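Local coordinates for polyamine aminopropyltransferase (Thermotoga maritima, PDB 1JQ3), which catalyses the transfer of a propylamine group from decarboxylated S-adenosylmethionine to putrescine, yielding spermidine and S-methyl-5'-thioadenosine, at residues E70-M75 with F235-P240; Y76-A81 with K269-Y274. All blocks are in the same frame, centred on the assembly; numbering follows the deposited sequence.

In the fold
After the four-stranded antiparallel sheet that ends with strand 65-69, the chain turns into helix 73-87, and both contacts lie along this helix. Interaction 1 joins its start, residues 70-75, to the loop 235-240 between the last two strands of the Rossmann-like sheet, closing a loop of 159 residues. Interaction 2 joins the next turns, 76-81, to the C-terminal segment 269-274, closing one of 187. The two loops cross, since the segments alternate along the chain. They also meet directly: Tyr239 packs on Tyr76, and Phe74 on Tyr273 and Lys272. AAT touches both contacts, and so does a second subunit of the tetramer.

Interaction 1 of 2, residues E70-M75 with F235-P240; sequences EKDEFM and FMTTYP. With AAT (S-adenosyl-1,8-diamino-3-thiooctane), chain E.
Asp72 meets Thr237 and Thr238 in the loop that leads into helix 73-87, where the first helix of the Rossmann-like catalytic domain faces a type I beta turn, Met236 to Tyr239, linking two strands of its sheet. One carboxylate oxygen takes both hydroxyls. Asp72 OD2 accepts from Thr237 OG1 at 2.6 Å through its anti lone pair and from Thr238 OG1 at 2.8 Å through its syn one, so two bonds grip a buried oxygen. A chi1 of 63° places the carboxylate; Thr69, hydrogen-bonded to OD1, and the two threonines on OD2 hold its rotation. The Met236 chain, bent at chi2 and chi3, crosses Asp72 at about a right angle and brings its methyl CE to 3.6 Å from Asp72 CG. Glu73 points away from the turn: OE1 is hydrogen-bonded to His77 ND1 and OE2 forms a salt bridge with Arg106. Met75 returns to the contact: its extended chain crosses Thr237, with Met75 CE 3.7 Å from Thr237 CG2. A water donates to both Met75 O and Phe235 O, bridging the backbones. Phe235 stacks on Phe235 of a second subunit. Beyond, the Tyr239 ring lies between Met236 SD over one face and AAT C15 over the opposite one, so the turn also lines the ligand site. Tyr239 OH is hydrogen-bonded to Met67 O and packs 3.1 Å from AAT C13.

Interaction 2 of 2, residues Y76-A81 with K269-Y274; sequences YHEMLA and KELKYY. With AAT (S-adenosyl-1,8-diamino-3-thiooctane), chain E.
Glu78 reaches from helix 73-87 to the backbone of residues 272-274 and takes three amide N-H groups with its carboxylate. Its chain is extended beyond CG, which carries the carboxylate out to the bend in the other segment. Glu78 OE2 accepts from Lys272 N at 2.8 Å through its syn lone pair, a fairly straight bond of 163°. The other oxygen, OE1, has two donors. Tyr274 N, at 2.9 Å from Glu78 OE1, approaches nearly in line with the C-O bond, whereas Tyr273 N comes from the syn side, tilted 35° out of the carboxylate plane, and makes the more bent bond of 144°. Three donors on two buried oxygens would probably stabilise the carboxylate as an anion. This joins a side chain of the Rossmann-like domain's first helix to the main chain of the C-terminal region before helix 276-282. One residue on, Met79 carries the apolar half of the contact. Bent at chi2 and chi3, it crosses Tyr273 at about a right angle, with Met79 CG 3.5 Å from Tyr273 CE1. Its sulfur makes two Met-aromatic contacts: oblique to the Tyr273 ring, and in plane at the edge of Tyr274, where Met79 SD is 3.8 Å from Tyr274 CD1. Tyr273 also packs on Pro286 of a second subunit. On the same helix, His77 turns to the active site, where AAT N donates to His77 NE2 at 2.9 Å, while Tyr76 OH bonds to Asp170, the probable proton acceptor.

Interaction 1 of 2, residues E70-M75 with F235-P240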
ATOM      1  N   GLU A  70      18.654   8.036   9.267  1.00 11.17           N
ATOM      2  CA  GLU A  70      19.324   9.061  10.056  1.00 13.18           C
ATOM      3  C   GLU A  70      18.953   9.013  11.536  1.00 14.94           C
ATOM      4  O   GLU A  70      19.804   9.214  12.411  1.00 15.49           O
ATOM      5  CB  GLU A  70      18.937  10.410   9.460  1.00 21.74           C
ATOM      6  CG  GLU A  70      19.544  11.632  10.089  1.00 27.49           C
ATOM      7  CD  GLU A  70      19.061  12.909   9.412  1.00 31.25           C
ATOM      8  OE1 GLU A  70      18.636  12.850   8.232  1.00 20.27           O
ATOM      9  OE2 GLU A  70      19.097  13.977  10.058  1.00 32.75           O
ATOM     10  N   LYS A  71      17.702   8.685  11.823  1.00 14.69           N
ATOM     11  CA  LYS A  71      17.251   8.654  13.212  1.00 16.03           C
ATOM     12  C   LYS A  71      17.801   7.533  14.084  1.00 17.97           C
ATOM     13  O   LYS A  71      18.002   7.735  15.280  1.00 19.09           O
ATOM     14  CB  LYS A  71      15.721   8.642  13.279  1.00 15.00           C
ATOM     15  CG  LYS A  71      15.104   8.772  14.697  1.00 19.56           C
ATOM     16  CD  LYS A  71      13.570   8.723  14.629  1.00 23.21           C
ATOM     17  CE  LYS A  71      12.898   8.787  16.012  1.00 30.50           C
ATOM     18  NZ  LYS A  71      13.348   9.957  16.810  1.00 33.95           N
ATOM     19  N   ASP A  72      18.129   6.385  13.499  1.00 12.34           N
ATOM     20  CA  ASP A  72      18.567   5.274  14.340  1.00 11.66           C
ATOM     21  C   ASP A  72      19.778   4.444  13.924  1.00  9.90           C
ATOM     22  O   ASP A  72      20.066   3.446  14.570  1.00 13.58           O
ATOM     23  CB  ASP A  72      17.375   4.333  14.558  1.00 13.47           C
ATOM     24  CG  ASP A  72      16.868   3.700  13.251  1.00 14.69           C
ATOM     25  OD1 ASP A  72      17.502   3.894  12.187  1.00 14.24           O
ATOM     26  OD2 ASP A  72      15.843   2.984  13.284  1.00 14.39           O
ATOM     27  N   GLU A  73      20.465   4.807  12.845  1.00 14.47           N
ATOM     28  CA  GLU A  73      21.605   4.002  12.421  1.00 12.84           C
ATOM     29  C   GLU A  73      22.667   3.797  13.512  1.00 13.15           C
ATOM     30  O   GLU A  73      23.403   2.797  13.501  1.00 14.36           O
ATOM     31  CB  GLU A  73      22.226   4.552  11.134  1.00 13.29           C
ATOM     32  CG  GLU A  73      22.637   6.015  11.172  1.00 15.59           C
ATOM     33  CD  GLU A  73      23.983   6.254  11.835  1.00 16.64           C
ATOM     34  OE1 GLU A  73      24.743   5.292  12.094  1.00 17.80           O
ATOM     35  OE2 GLU A  73      24.304   7.436  12.055  1.00 17.92           O
ATOM     36  N   PHE A  74      22.741   4.730  14.461  1.00 15.91           N
ATOM     37  CA  PHE A  74      23.721   4.616  15.538  1.00 14.12           C
ATOM     38  C   PHE A  74      23.573   3.324  16.339  1.00 11.66           C
ATOM     39  O   PHE A  74      24.563   2.774  16.831  1.00 13.77           O
ATOM     40  CB  PHE A  74      23.630   5.823  16.483  1.00 17.93           C
ATOM     41  CG  PHE A  74      22.368   5.864  17.308  1.00 13.41           C
ATOM     42  CD1 PHE A  74      21.252   6.575  16.867  1.00 12.31           C
ATOM     43  CD2 PHE A  74      22.314   5.235  18.550  1.00 11.24           C
ATOM     44  CE1 PHE A  74      20.102   6.666  17.653  1.00 18.82           C
ATOM     45  CE2 PHE A  74      21.160   5.317  19.353  1.00 14.29           C
ATOM     46  CZ  PHE A  74      20.050   6.037  18.903  1.00 17.06           C
ATOM     47  N   MET A  75      22.349   2.802  16.419  1.00 11.50           N
ATOM     48  CA  MET A  75      22.084   1.599  17.194  1.00 14.74           C
ATOM     49  C   MET A  75      22.823   0.403  16.646  1.00 14.26           C
ATOM     50  O   MET A  75      23.409  -0.382  17.393  1.00 15.21           O
ATOM     51  CB  MET A  75      20.587   1.292  17.206  1.00 13.69           C
ATOM     52  CG  MET A  75      19.728   2.377  17.802  1.00 17.88           C
ATOM     53  SD  MET A  75      17.991   1.843  17.839  1.00 18.38           S
ATOM     54  CE  MET A  75      17.162   3.422  18.187  1.00 17.35           C
ATOM     55  N   PHE A 235      18.822  -3.697  19.765  1.00 14.37           N
ATOM     56  CA  PHE A 235      17.623  -3.165  19.147  1.00 16.28           C
ATOM     57  C   PHE A 235      18.075  -2.432  17.880  1.00 15.02           C
ATOM     58  O   PHE A 235      19.189  -1.944  17.793  1.00 12.97           O
ATOM     59  CB  PHE A 235      16.922  -2.188  20.087  1.00 12.94           C
ATOM     60  CG  PHE A 235      16.400  -2.832  21.339  1.00 17.11           C
ATOM     61  CD1 PHE A 235      15.225  -3.569  21.306  1.00 15.67           C
ATOM     62  CD2 PHE A 235      17.103  -2.734  22.541  1.00 16.92           C
ATOM     63  CE1 PHE A 235      14.747  -4.211  22.452  1.00 21.39           C
ATOM     64  CE2 PHE A 235      16.638  -3.369  23.689  1.00 19.08           C
ATOM     65  CZ  PHE A 235      15.458  -4.108  23.644  1.00 18.26           C
ATOM     66  N   MET A 236      17.216  -2.412  16.882  1.00 12.86           N
ATOM     67  CA  MET A 236      17.511  -1.726  15.634  1.00 12.27           C
ATOM     68  C   MET A 236      16.093  -1.431  15.159  1.00 14.96           C
ATOM     69  O   MET A 236      15.433  -2.257  14.530  1.00 15.94           O
ATOM     70  CB  MET A 236      18.284  -2.655  14.700  1.00 11.72           C
ATOM     71  CG  MET A 236      19.239  -1.911  13.798  1.00 12.93           C
ATOM     72  SD  MET A 236      18.310  -0.773  12.740  1.00 19.44           S
ATOM     73  CE  MET A 236      18.931   0.777  13.410  1.00 17.82           C
ATOM     74  N   THR A 237      15.645  -0.233  15.525  1.00 14.71           N
ATOM     75  CA  THR A 237      14.295   0.250  15.318  1.00 16.50           C
ATOM     76  C   THR A 237      13.682   0.314  13.927  1.00 17.68           C
ATOM     77  O   THR A 237      12.477   0.562  13.803  1.00 20.16           O
ATOM     78  CB  THR A 237      14.100   1.574  16.066  1.00 16.11           C
ATOM     79  OG1 THR A 237      15.180   2.457  15.745  1.00 17.90           O
ATOM     80  CG2 THR A 237      14.127   1.327  17.571  1.00 16.44           C
ATOM     81  N   THR A 238      14.481   0.067  12.890  1.00 16.09           N
ATOM     82  CA  THR A 238      13.948   0.063  11.531  1.00 15.52           C
ATOM     83  C   THR A 238      14.382  -1.143  10.696  1.00 17.66           C
ATOM     84  O   THR A 238      14.179  -1.156   9.487  1.00 17.84           O
ATOM     85  CB  THR A 238      14.235   1.374  10.749  1.00 17.21           C
ATOM     86  OG1 THR A 238      15.617   1.713  10.853  1.00 15.46           O
ATOM     87  CG2 THR A 238      13.349   2.512  11.256  1.00 14.74           C
ATOM     88  N   TYR A 239      14.996  -2.139  11.336  1.00 14.66           N
ATOM     89  CA  TYR A 239      15.387  -3.361  10.642  1.00 12.74           C
ATOM     90  C   TYR A 239      14.282  -4.374  10.921  1.00 12.24           C
ATOM     91  O   TYR A 239      13.562  -4.273  11.925  1.00 13.23           O
ATOM     92  CB  TYR A 239      16.745  -3.904  11.128  1.00 12.51           C
ATOM     93  CG  TYR A 239      17.967  -3.310  10.444  1.00 15.38           C
ATOM     94  CD1 TYR A 239      17.850  -2.407   9.375  1.00 15.17           C
ATOM     95  CD2 TYR A 239      19.248  -3.651  10.878  1.00 18.00           C
ATOM     96  CE1 TYR A 239      18.989  -1.863   8.763  1.00 14.70           C
ATOM     97  CE2 TYR A 239      20.378  -3.121  10.286  1.00 18.04           C
ATOM     98  CZ  TYR A 239      20.256  -2.225   9.229  1.00 16.84           C
ATOM     99  OH  TYR A 239      21.409  -1.702   8.660  1.00 18.18           O
ATOM    100  N   PRO A 240      14.114  -5.349  10.025  1.00 14.83           N
ATOM    101  CA  PRO A 240      13.093  -6.397  10.133  1.00 15.81           C
ATOM    102  C   PRO A 240      13.050  -7.031  11.522  1.00 18.33           C
ATOM    103  O   PRO A 240      14.035  -7.617  11.968  1.00 16.33           O
ATOM    104  CB  PRO A 240      13.523  -7.410   9.061  1.00 16.87           C
ATOM    105  CG  PRO A 240      14.173  -6.533   8.021  1.00 16.27           C
ATOM    106  CD  PRO A 240      14.998  -5.582   8.867  1.00 10.95           C
TER
HETATM  107  N   AAT E 800      25.749  -0.307   7.415  1.00 15.66           N
HETATM  108  CA  AAT E 800      24.413  -0.645   7.518  1.00 26.71           C
HETATM  109  CB  AAT E 800      23.918  -1.179   6.255  1.00 27.34           C
HETATM  110  CG  AAT E 800      24.808  -2.223   5.743  1.00 36.76           C
HETATM  111  SD  AAT E 800      25.356  -1.753   4.107  1.00 41.42           S
HETATM  112  C5' AAT E 800      26.025  -3.267   3.390  1.00 34.21           C
HETATM  113  C4' AAT E 800      26.988  -3.030   2.265  1.00 28.63           C
HETATM  114  O4' AAT E 800      27.699  -4.132   2.057  1.00 28.04           O
HETATM  115  C3' AAT E 800      26.333  -2.706   0.997  1.00 22.66           C
HETATM  116  O3' AAT E 800      26.768  -1.417   0.710  1.00 27.21           O
HETATM  117  C2' AAT E 800      26.902  -3.750  -0.072  1.00 26.93           C
HETATM  118  O2' AAT E 800      27.152  -3.331  -1.404  1.00 17.08           O
HETATM  119  C1' AAT E 800      28.087  -4.280   0.721  1.00 26.75           C
HETATM  120  N9  AAT E 800      28.363  -5.683   0.597  1.00 30.16           N
HETATM  121  C8  AAT E 800      27.647  -6.705   0.043  1.00 32.61           C
HETATM  122  N7  AAT E 800      28.355  -7.703  -0.533  1.00 33.05           N
HETATM  123  C5  AAT E 800      29.594  -7.328  -0.380  1.00 29.85           C
HETATM  124  C6  AAT E 800      30.851  -8.009  -0.790  1.00 32.70           C
HETATM  125  N6  AAT E 800      30.869  -9.239  -1.446  1.00 33.29           N
HETATM  126  N1  AAT E 800      32.103  -7.422  -0.528  1.00 30.65           N
HETATM  127  C2  AAT E 800      32.048  -6.192   0.125  1.00 26.00           C
HETATM  128  N3  AAT E 800      30.922  -5.481   0.555  1.00 26.84           N
HETATM  129  C4  AAT E 800      29.672  -6.077   0.297  1.00 29.91           C
HETATM  130  C11 AAT E 800      24.068  -3.537   5.678  1.00 37.10           C
HETATM  131  C12 AAT E 800      23.280  -4.232   6.767  1.00 39.67           C
HETATM  132  C13 AAT E 800      21.781  -4.057   6.618  1.00 39.06           C
HETATM  133  C14 AAT E 800      20.828  -5.233   6.730  1.00 37.06           C
HETATM  134  C15 AAT E 800      19.326  -5.075   6.591  1.00 37.99           C
HETATM  135  N16 AAT E 800      18.246  -5.994   6.651  1.00 34.42           N
HETATM  136  O   HOH W   1      21.724  -2.658  17.920  1.00 17.86           O

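Interaction 2 of 2, residues Y76-A81 with K269-Y274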
ATOM      1  N   TYR A  76      22.783   0.291  15.321  1.00 11.89           N
ATOM      2  CA  TYR A  76      23.417  -0.790  14.601  1.00 13.85           C
ATOM      3  C   TYR A  76      24.927  -0.604  14.579  1.00 13.26           C
ATOM      4  O   TYR A  76      25.661  -1.458  15.069  1.00 15.32           O
ATOM      5  CB  TYR A  76      22.850  -0.849  13.168  1.00 12.79           C
ATOM      6  CG  TYR A  76      23.552  -1.823  12.251  1.00 11.83           C
ATOM      7  CD1 TYR A  76      23.268  -3.189  12.287  1.00 14.12           C
ATOM      8  CD2 TYR A  76      24.520  -1.370  11.353  1.00 12.46           C
ATOM      9  CE1 TYR A  76      23.940  -4.084  11.440  1.00 13.18           C
ATOM     10  CE2 TYR A  76      25.189  -2.242  10.523  1.00 11.82           C
ATOM     11  CZ  TYR A  76      24.896  -3.594  10.567  1.00 15.89           C
ATOM     12  OH  TYR A  76      25.580  -4.433   9.726  1.00 15.71           O
ATOM     13  N   HIS A  77      25.387   0.532  14.060  1.00 11.65           N
ATOM     14  CA  HIS A  77      26.822   0.773  13.955  1.00 11.56           C
ATOM     15  C   HIS A  77      27.579   0.750  15.270  1.00 13.66           C
ATOM     16  O   HIS A  77      28.689   0.217  15.330  1.00 12.32           O
ATOM     17  CB  HIS A  77      27.091   2.047  13.160  1.00 16.00           C
ATOM     18  CG  HIS A  77      26.572   1.975  11.758  1.00 12.49           C
ATOM     19  ND1 HIS A  77      25.684   2.891  11.244  1.00 12.18           N
ATOM     20  CD2 HIS A  77      26.788   1.065  10.776  1.00 15.53           C
ATOM     21  CE1 HIS A  77      25.376   2.553  10.002  1.00 12.73           C
ATOM     22  NE2 HIS A  77      26.033   1.450   9.694  1.00 16.44           N
ATOM     23  N   GLU A  78      26.969   1.262  16.334  1.00 12.46           N
ATOM     24  CA  GLU A  78      27.643   1.239  17.633  1.00 13.83           C
ATOM     25  C   GLU A  78      27.771  -0.169  18.180  1.00 14.35           C
ATOM     26  O   GLU A  78      28.806  -0.516  18.725  1.00 12.40           O
ATOM     27  CB  GLU A  78      26.948   2.138  18.651  1.00 10.52           C
ATOM     28  CG  GLU A  78      27.120   3.611  18.355  1.00 13.64           C
ATOM     29  CD  GLU A  78      26.649   4.496  19.488  1.00 16.57           C
ATOM     30  OE1 GLU A  78      26.422   3.985  20.608  1.00 16.25           O
ATOM     31  OE2 GLU A  78      26.527   5.712  19.265  1.00 18.53           O
ATOM     32  N   MET A  79      26.745  -1.003  18.001  1.00 16.16           N
ATOM     33  CA  MET A  79      26.827  -2.369  18.508  1.00 15.49           C
ATOM     34  C   MET A  79      27.737  -3.263  17.667  1.00 16.18           C
ATOM     35  O   MET A  79      28.465  -4.097  18.204  1.00 16.38           O
ATOM     36  CB  MET A  79      25.438  -3.002  18.634  1.00 19.01           C
ATOM     37  CG  MET A  79      24.617  -2.438  19.790  1.00 13.16           C
ATOM     38  SD  MET A  79      25.519  -2.542  21.399  1.00 17.30           S
ATOM     39  CE  MET A  79      25.526  -4.314  21.648  1.00 19.00           C
ATOM     40  N   LEU A  80      27.733  -3.065  16.352  1.00 15.64           N
ATOM     41  CA  LEU A  80      28.568  -3.885  15.483  1.00 14.67           C
ATOM     42  C   LEU A  80      30.049  -3.575  15.696  1.00 13.96           C
ATOM     43  O   LEU A  80      30.874  -4.488  15.740  1.00 15.91           O
ATOM     44  CB  LEU A  80      28.194  -3.673  14.000  1.00 15.68           C
ATOM     45  CG  LEU A  80      29.012  -4.475  12.974  1.00 12.96           C
ATOM     46  CD1 LEU A  80      28.795  -5.965  13.152  1.00 13.58           C
ATOM     47  CD2 LEU A  80      28.631  -4.047  11.553  1.00 14.91           C
ATOM     48  N   ALA A  81      30.376  -2.300  15.896  1.00 12.57           N
ATOM     49  CA  ALA A  81      31.775  -1.912  16.046  1.00 13.84           C
ATOM     50  C   ALA A  81      32.356  -1.860  17.444  1.00 14.29           C
ATOM     51  O   ALA A  81      33.461  -2.354  17.666  1.00 14.56           O
ATOM     52  CB  ALA A  81      32.032  -0.580  15.363  1.00 13.63           C
ATOM     53  N   LYS A 269      34.784   9.813  23.323  1.00 28.84           N
ATOM     54  CA  LYS A 269      33.891  10.126  22.209  1.00 27.75           C
ATOM     55  C   LYS A 269      32.429   9.856  22.548  1.00 26.19           C
ATOM     56  O   LYS A 269      32.124   9.122  23.486  1.00 28.22           O
ATOM     57  CB  LYS A 269      34.282   9.317  20.970  1.00 25.80           C
ATOM     58  CG  LYS A 269      35.747   9.435  20.564  1.00 29.64           C
ATOM     59  CD  LYS A 269      36.155  10.879  20.319  1.00 30.53           C
ATOM     60  CE  LYS A 269      37.613  10.981  19.887  1.00 37.54           C
ATOM     61  NZ  LYS A 269      37.809  10.529  18.484  1.00 40.22           N
ATOM     62  N   GLU A 270      31.527  10.454  21.771  1.00 27.24           N
ATOM     63  CA  GLU A 270      30.094  10.290  21.982  1.00 27.04           C
ATOM     64  C   GLU A 270      29.593   8.883  21.657  1.00 25.90           C
ATOM     65  O   GLU A 270      30.039   8.267  20.690  1.00 22.04           O
ATOM     66  CB  GLU A 270      29.318  11.299  21.131  1.00 29.64           C
ATOM     67  CG  GLU A 270      27.820  11.020  21.067  1.00 35.17           C
ATOM     68  CD  GLU A 270      27.061  12.004  20.197  1.00 37.89           C
ATOM     69  OE1 GLU A 270      27.583  12.400  19.127  1.00 37.22           O
ATOM     70  OE2 GLU A 270      25.930  12.370  20.587  1.00 39.59           O
ATOM     71  N   LEU A 271      28.728   8.353  22.521  1.00 20.47           N
ATOM     72  CA  LEU A 271      28.110   7.039  22.306  1.00 21.02           C
ATOM     73  C   LEU A 271      26.621   7.242  22.599  1.00 19.87           C
ATOM     74  O   LEU A 271      26.254   7.662  23.691  1.00 15.22           O
ATOM     75  CB  LEU A 271      28.720   5.965  23.216  1.00 19.28           C
ATOM     76  CG  LEU A 271      30.173   5.551  22.938  1.00 23.44           C
ATOM     77  CD1 LEU A 271      30.785   4.863  24.151  1.00 27.16           C
ATOM     78  CD2 LEU A 271      30.242   4.659  21.720  1.00 27.26           C
ATOM     79  N   LYS A 272      25.768   7.035  21.596  1.00 18.59           N
ATOM     80  CA  LYS A 272      24.336   7.248  21.777  1.00 17.72           C
ATOM     81  C   LYS A 272      23.563   5.995  22.178  1.00 17.17           C
ATOM     82  O   LYS A 272      22.398   6.075  22.575  1.00 20.07           O
ATOM     83  CB  LYS A 272      23.739   7.870  20.510  1.00 20.19           C
ATOM     84  CG  LYS A 272      24.327   9.236  20.153  1.00 23.97           C
ATOM     85  CD  LYS A 272      23.781   9.774  18.818  1.00 30.63           C
ATOM     86  CE  LYS A 272      22.284  10.085  18.915  1.00 40.65           C
ATOM     87  NZ  LYS A 272      21.672  10.594  17.640  1.00 36.80           N
ATOM     88  N   TYR A 273      24.215   4.838  22.108  1.00 12.75           N
ATOM     89  CA  TYR A 273      23.555   3.596  22.460  1.00 14.41           C
ATOM     90  C   TYR A 273      24.418   2.761  23.389  1.00 17.51           C
ATOM     91  O   TYR A 273      24.032   2.474  24.532  1.00 13.66           O
ATOM     92  CB  TYR A 273      23.249   2.796  21.182  1.00 13.56           C
ATOM     93  CG  TYR A 273      22.509   1.503  21.403  1.00 14.08           C
ATOM     94  CD1 TYR A 273      23.175   0.355  21.837  1.00 17.04           C
ATOM     95  CD2 TYR A 273      21.133   1.416  21.157  1.00 17.60           C
ATOM     96  CE1 TYR A 273      22.499  -0.840  22.022  1.00 15.66           C
ATOM     97  CE2 TYR A 273      20.451   0.219  21.337  1.00 15.86           C
ATOM     98  CZ  TYR A 273      21.138  -0.902  21.770  1.00 17.40           C
ATOM     99  OH  TYR A 273      20.468  -2.078  21.957  1.00 15.04           O
ATOM    100  N   TYR A 274      25.596   2.409  22.894  1.00 14.19           N
ATOM    101  CA  TYR A 274      26.537   1.556  23.605  1.00 18.41           C
ATOM    102  C   TYR A 274      27.109   2.115  24.904  1.00 16.03           C
ATOM    103  O   TYR A 274      27.479   3.286  24.976  1.00 15.69           O
ATOM    104  CB  TYR A 274      27.675   1.177  22.654  1.00 18.78           C
ATOM    105  CG  TYR A 274      28.709   0.261  23.261  1.00 15.74           C
ATOM    106  CD1 TYR A 274      28.562  -1.124  23.204  1.00 16.39           C
ATOM    107  CD2 TYR A 274      29.855   0.785  23.868  1.00 14.57           C
ATOM    108  CE1 TYR A 274      29.533  -1.963  23.726  1.00 16.37           C
ATOM    109  CE2 TYR A 274      30.827  -0.052  24.400  1.00 17.13           C
ATOM    110  CZ  TYR A 274      30.662  -1.415  24.318  1.00 17.22           C
ATOM    111  OH  TYR A 274      31.657  -2.229  24.779  1.00 17.25           O
TER
HETATM  112  N   AAT E 800      25.749  -0.307   7.415  1.00 15.66           N
HETATM  113  CA  AAT E 800      24.413  -0.645   7.518  1.00 26.71           C
HETATM  114  CB  AAT E 800      23.918  -1.179   6.255  1.00 27.34           C
HETATM  115  CG  AAT E 800      24.808  -2.223   5.743  1.00 36.76           C
HETATM  116  SD  AAT E 800      25.356  -1.753   4.107  1.00 41.42           S
HETATM  117  C5' AAT E 800      26.025  -3.267   3.390  1.00 34.21           C
HETATM  118  C4' AAT E 800      26.988  -3.030   2.265  1.00 28.63           C
HETATM  119  O4' AAT E 800      27.699  -4.132   2.057  1.00 28.04           O
HETATM  120  C3' AAT E 800      26.333  -2.706   0.997  1.00 22.66           C
HETATM  121  O3' AAT E 800      26.768  -1.417   0.710  1.00 27.21           O
HETATM  122  C2' AAT E 800      26.902  -3.750  -0.072  1.00 26.93           C
HETATM  123  O2' AAT E 800      27.152  -3.331  -1.404  1.00 17.08           O
HETATM  124  C1' AAT E 800      28.087  -4.280   0.721  1.00 26.75           C
HETATM  125  N9  AAT E 800      28.363  -5.683   0.597  1.00 30.16           N
HETATM  126  C8  AAT E 800      27.647  -6.705   0.043  1.00 32.61           C
HETATM  127  N7  AAT E 800      28.355  -7.703  -0.533  1.00 33.05           N
HETATM  128  C5  AAT E 800      29.594  -7.328  -0.380  1.00 29.85           C
HETATM  129  C6  AAT E 800      30.851  -8.009  -0.790  1.00 32.70           C
HETATM  130  N6  AAT E 800      30.869  -9.239  -1.446  1.00 33.29           N
HETATM  131  N1  AAT E 800      32.103  -7.422  -0.528  1.00 30.65           N
HETATM  132  C2  AAT E 800      32.048  -6.192   0.125  1.00 26.00           C
HETATM  133  N3  AAT E 800      30.922  -5.481   0.555  1.00 26.84           N
HETATM  134  C4  AAT E 800      29.672  -6.077   0.297  1.00 29.91           C
HETATM  135  C11 AAT E 800      24.068  -3.537   5.678  1.00 37.10           C
HETATM  136  C12 AAT E 800      23.280  -4.232   6.767  1.00 39.67           C
HETATM  137  C13 AAT E 800      21.781  -4.057   6.618  1.00 39.06           C
HETATM  138  C14 AAT E 800      20.828  -5.233   6.730  1.00 37.06           C
HETATM  139  C15 AAT E 800      19.326  -5.075   6.591  1.00 37.99           C
HETATM  140  N16 AAT E 800      18.246  -5.994   6.651  1.00 34.42           N